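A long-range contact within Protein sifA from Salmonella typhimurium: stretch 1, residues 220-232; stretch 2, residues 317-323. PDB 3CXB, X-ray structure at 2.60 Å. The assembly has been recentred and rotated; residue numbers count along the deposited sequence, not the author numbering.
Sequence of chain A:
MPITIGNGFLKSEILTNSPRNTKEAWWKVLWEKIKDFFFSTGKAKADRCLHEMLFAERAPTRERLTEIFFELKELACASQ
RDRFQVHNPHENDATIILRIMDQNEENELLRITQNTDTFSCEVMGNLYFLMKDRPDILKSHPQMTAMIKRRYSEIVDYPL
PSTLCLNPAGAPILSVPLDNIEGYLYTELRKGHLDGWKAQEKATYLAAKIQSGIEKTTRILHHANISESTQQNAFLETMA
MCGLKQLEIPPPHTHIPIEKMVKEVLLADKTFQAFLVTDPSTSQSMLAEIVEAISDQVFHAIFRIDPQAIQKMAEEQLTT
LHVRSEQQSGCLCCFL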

# COMPACT_ATOMS: atom_id res chain seq x y z
N ILE A 220 3.22 25.03 -8.47
CA ILE A 220 4.51 25.39 -7.87
C ILE A 220 5.48 25.92 -8.90
O ILE A 220 6.29 26.80 -8.61
N LEU A 221 5.40 25.40 -10.11
CA LEU A 221 6.28 25.87 -11.18
C LEU A 221 5.62 26.96 -12.02
O LEU A 221 6.02 27.18 -13.18
N HIS A 222 4.63 27.64 -11.44
CA HIS A 222 3.89 28.70 -12.11
C HIS A 222 4.79 29.70 -12.83
O HIS A 222 4.50 30.12 -13.95
N HIS A 223 5.90 30.07 -12.19
CA HIS A 223 6.82 31.02 -12.81
C HIS A 223 7.28 30.51 -14.16
O HIS A 223 7.72 31.28 -15.01
N ALA A 224 7.22 29.19 -14.34
CA ALA A 224 7.60 28.57 -15.60
C ALA A 224 6.32 28.47 -16.42
O ALA A 224 5.27 28.07 -15.91
N ASN A 225 6.38 28.84 -17.69
CA ASN A 225 5.18 28.77 -18.49
C ASN A 225 5.07 27.39 -19.12
O ASN A 225 5.60 27.16 -20.21
N ILE A 226 4.42 26.48 -18.41
CA ILE A 226 4.22 25.12 -18.90
C ILE A 226 2.88 25.07 -19.63
O ILE A 226 1.80 25.04 -19.01
N SER A 227 2.97 25.06 -20.96
CA SER A 227 1.81 25.05 -21.84
C SER A 227 0.81 24.01 -21.43
O SER A 227 1.18 22.98 -20.88
N GLU A 228 -0.46 24.28 -21.70
CA GLU A 228 -1.53 23.35 -21.39
C GLU A 228 -1.39 22.12 -22.30
O GLU A 228 -1.99 21.07 -22.06
N SER A 229 -0.59 22.27 -23.35
CA SER A 229 -0.32 21.21 -24.30
C SER A 229 0.49 20.15 -23.58
O SER A 229 0.04 19.00 -23.41
N THR A 230 1.70 20.54 -23.14
CA THR A 230 2.60 19.66 -22.41
C THR A 230 1.82 19.03 -21.28
O THR A 230 1.98 17.84 -20.97
N GLN A 231 0.96 19.81 -20.65
CA GLN A 231 0.18 19.27 -19.56
C GLN A 231 -0.62 18.08 -20.02
O GLN A 231 -0.73 17.09 -19.28
N GLN A 232 -1.16 18.15 -21.23
CA GLN A 232 -1.95 17.03 -21.73
C GLN A 232 -1.05 15.91 -22.23
O GLN A 232 -1.37 14.73 -22.10
N GLN A 317 7.14 13.40 -15.53
CA GLN A 317 6.90 13.41 -16.96
C GLN A 317 6.71 14.86 -17.39
O GLN A 317 7.33 15.35 -18.33
N LEU A 318 5.83 15.55 -16.67
CA LEU A 318 5.56 16.94 -16.95
C LEU A 318 6.86 17.74 -17.01
O LEU A 318 7.11 18.46 -17.95
N THR A 319 7.71 17.58 -16.01
CA THR A 319 8.94 18.34 -16.00
C THR A 319 9.90 17.92 -17.10
O THR A 319 10.54 18.75 -17.73
N THR A 320 9.99 16.61 -17.32
CA THR A 320 10.89 16.09 -18.35
C THR A 320 10.43 16.54 -19.75
O THR A 320 11.25 16.93 -20.60
N LEU A 321 9.13 16.51 -19.99
CA LEU A 321 8.65 16.95 -21.28
C LEU A 321 8.95 18.44 -21.44
O LEU A 321 9.53 18.86 -22.44
N HIS A 322 8.57 19.23 -20.44
CA HIS A 322 8.79 20.67 -20.50
C HIS A 322 10.24 21.05 -20.83
O HIS A 322 10.48 21.85 -21.72
N VAL A 323 11.18 20.47 -20.10
CA VAL A 323 12.59 20.74 -20.33
C VAL A 323 13.02 20.27 -21.72
O VAL A 323 14.10 20.63 -22.20

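Contacts between segments distant in sequence are often held by shape alone, with the polar side-chain bonds kept off the interface, and this pair from SifA is a compact example, its loop and new helix bonding among themselves. No hydrogen bond joins the stretches, yet together they bury 401 Å² of surface. The helix at 317-323 faces a loop and the opening turn of the helix at 228-232; the two helix axes approach to 9.5 Å at an angle of 130° between their N-to-C directions.

The apolar contacts centre on Ile226 and Leu318, both buried. Ile226 directs its CA-to-CB bond toward the helix and adopts chi1 m, chi2 t, which places its CG2 4.1 Å from Leu318 CD1. Leu318 leaves its backbone sideways, but with chi1 t and chi2 p its end comes nearer the other stretch. There Leu318 CD1 also lies 3.7 Å from Gln231 CA and 3.9 Å from Thr230 O, so this one methyl group meets backbone as well as side chain. Farther along, Leu221, chi1 m and chi2 t, points toward the helix and brings CD1 to 4.0 Å from CG2 of Thr319, whose chi1 is p.

An aromatic ring extends the same packing. His322, chi1 t, points toward the loop and has more area covered than any other residue here. Ile226 CB lies over one face of the imidazole, while Ala224 CB sits at its edge, 3.9 Å from His322 CE1. The approach of Ile226 CG1 to His322 ND1, 3.0 Å, is very tight for a carbon and a nitrogen. Asn225 O stands 3.8 Å from His322 NE2; its own side chain points away, so this contact is made through the backbone.

Thr230 shows how a residue can serve both parts of the principle. Its CA-to-CB bond points toward the helix, and chi1 m sets Thr230 CG2 3.5 Å from Leu321 CB and 3.8 Å from His322 N. Its hydroxyl turns to its own stretch instead: Thr230 OG1 donates to Ser227 OG at 2.7 Å. Ser227, chi1 p, is the N-cap, and its OG also accepts from Thr230 N at 3.2 Å, satisfying an amide that the first turn of a helix would otherwise leave unpaired.

Gln231 completes the internal polar network. Its CA-to-CB bond points away, and with chi1 m and chi2 t Gln231 NE2 donates to Ile226 O at 2.9 Å, tying the new helix back to the loop that carries the central isoleucine.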

# COMPACT_ATOMS: atom_id res chain seq x y z
CB ILE A 220 5.17 24.19 -7.13
CG1 ILE A 220 5.72 23.19 -8.13
CG2 ILE A 220 4.16 23.53 -6.21
CD1 ILE A 220 6.45 22.04 -7.48
CB LEU A 221 6.68 24.70 -12.08
CG LEU A 221 7.52 23.61 -11.44
CD1 LEU A 221 7.77 22.54 -12.46
CD2 LEU A 221 8.82 24.19 -10.95
CB HIS A 222 2.98 29.44 -11.12
CG HIS A 222 2.18 30.53 -11.75
ND1 HIS A 222 2.18 30.77 -13.11
CD2 HIS A 222 1.37 31.47 -11.21
CE1 HIS A 222 1.40 31.81 -13.37
NE2 HIS A 222 0.90 32.25 -12.24
CB HIS A 223 8.04 31.26 -11.92
CG HIS A 223 8.95 30.08 -11.82
ND1 HIS A 223 8.69 29.01 -10.99
CD2 HIS A 223 10.13 29.81 -12.43
CE1 HIS A 223 9.68 28.13 -11.09
NE2 HIS A 223 10.56 28.60 -11.96
CB ALA A 224 8.19 27.20 -15.35
CB ASN A 225 5.18 29.85 -19.57
CG ASN A 225 3.79 30.29 -19.95
OD1 ASN A 225 3.62 31.21 -20.74
ND2 ASN A 225 2.78 29.64 -19.37
CB ILE A 226 4.22 24.10 -17.75
CG1 ILE A 226 5.60 24.08 -17.09
CG2 ILE A 226 3.87 22.72 -18.26
CD1 ILE A 226 5.75 23.04 -16.00
CB SER A 227 2.25 24.79 -23.29
OG SER A 227 2.89 23.54 -23.41
CB GLU A 228 -2.87 24.04 -21.62
CG GLU A 228 -4.06 23.20 -21.32
CD GLU A 228 -5.23 24.03 -20.86
OE1 GLU A 228 -5.50 25.09 -21.49
OE2 GLU A 228 -5.89 23.63 -19.88
CB SER A 229 0.48 21.78 -25.48
OG SER A 229 0.68 20.83 -26.51
CB THR A 230 3.78 20.42 -21.77
OG1 THR A 230 4.32 21.37 -22.69
CG2 THR A 230 4.87 19.42 -21.36
CB GLN A 231 -0.75 20.34 -18.98
CG GLN A 231 0.01 21.39 -18.20
CD GLN A 231 -0.88 22.48 -17.67
OE1 GLN A 231 -1.86 22.21 -16.97
NE2 GLN A 231 -0.54 23.73 -17.99
CB GLN A 232 -2.91 17.48 -22.83
CG GLN A 232 -4.02 16.46 -23.11
CD GLN A 232 -4.89 16.20 -21.89
OE1 GLN A 232 -4.40 16.10 -20.76
NE2 GLN A 232 -6.20 16.07 -22.11
CB GLN A 317 5.64 12.60 -17.31
CG GLN A 317 5.93 11.16 -17.70
CD GLN A 317 6.72 11.06 -19.00
OE1 GLN A 317 7.41 10.06 -19.25
NE2 GLN A 317 6.62 12.09 -19.83
CB LEU A 318 4.65 17.52 -15.87
CG LEU A 318 4.16 18.92 -16.21
CD1 LEU A 318 3.16 18.82 -17.36
CD2 LEU A 318 3.51 19.56 -15.00
CB THR A 319 9.64 18.22 -14.65
OG1 THR A 319 9.97 16.84 -14.39
CG2 THR A 319 8.73 18.76 -13.53
CB THR A 320 10.98 14.54 -18.24
OG1 THR A 320 12.01 14.06 -19.11
CG2 THR A 320 9.66 13.90 -18.64
CB LEU A 321 7.15 16.70 -21.43
CG LEU A 321 6.72 15.26 -21.71
CD1 LEU A 321 5.19 15.18 -21.77
CD2 LEU A 321 7.35 14.80 -23.04
CB HIS A 322 8.42 21.34 -19.18
CG HIS A 322 8.50 22.83 -19.23
ND1 HIS A 322 8.40 23.61 -18.10
CD2 HIS A 322 8.66 23.68 -20.27
CE1 HIS A 322 8.49 24.89 -18.45
NE2 HIS A 322 8.65 24.95 -19.75
CB VAL A 323 13.46 20.04 -19.27
CG1 VAL A 323 14.95 20.31 -19.54
CG2 VAL A 323 13.05 20.53 -17.88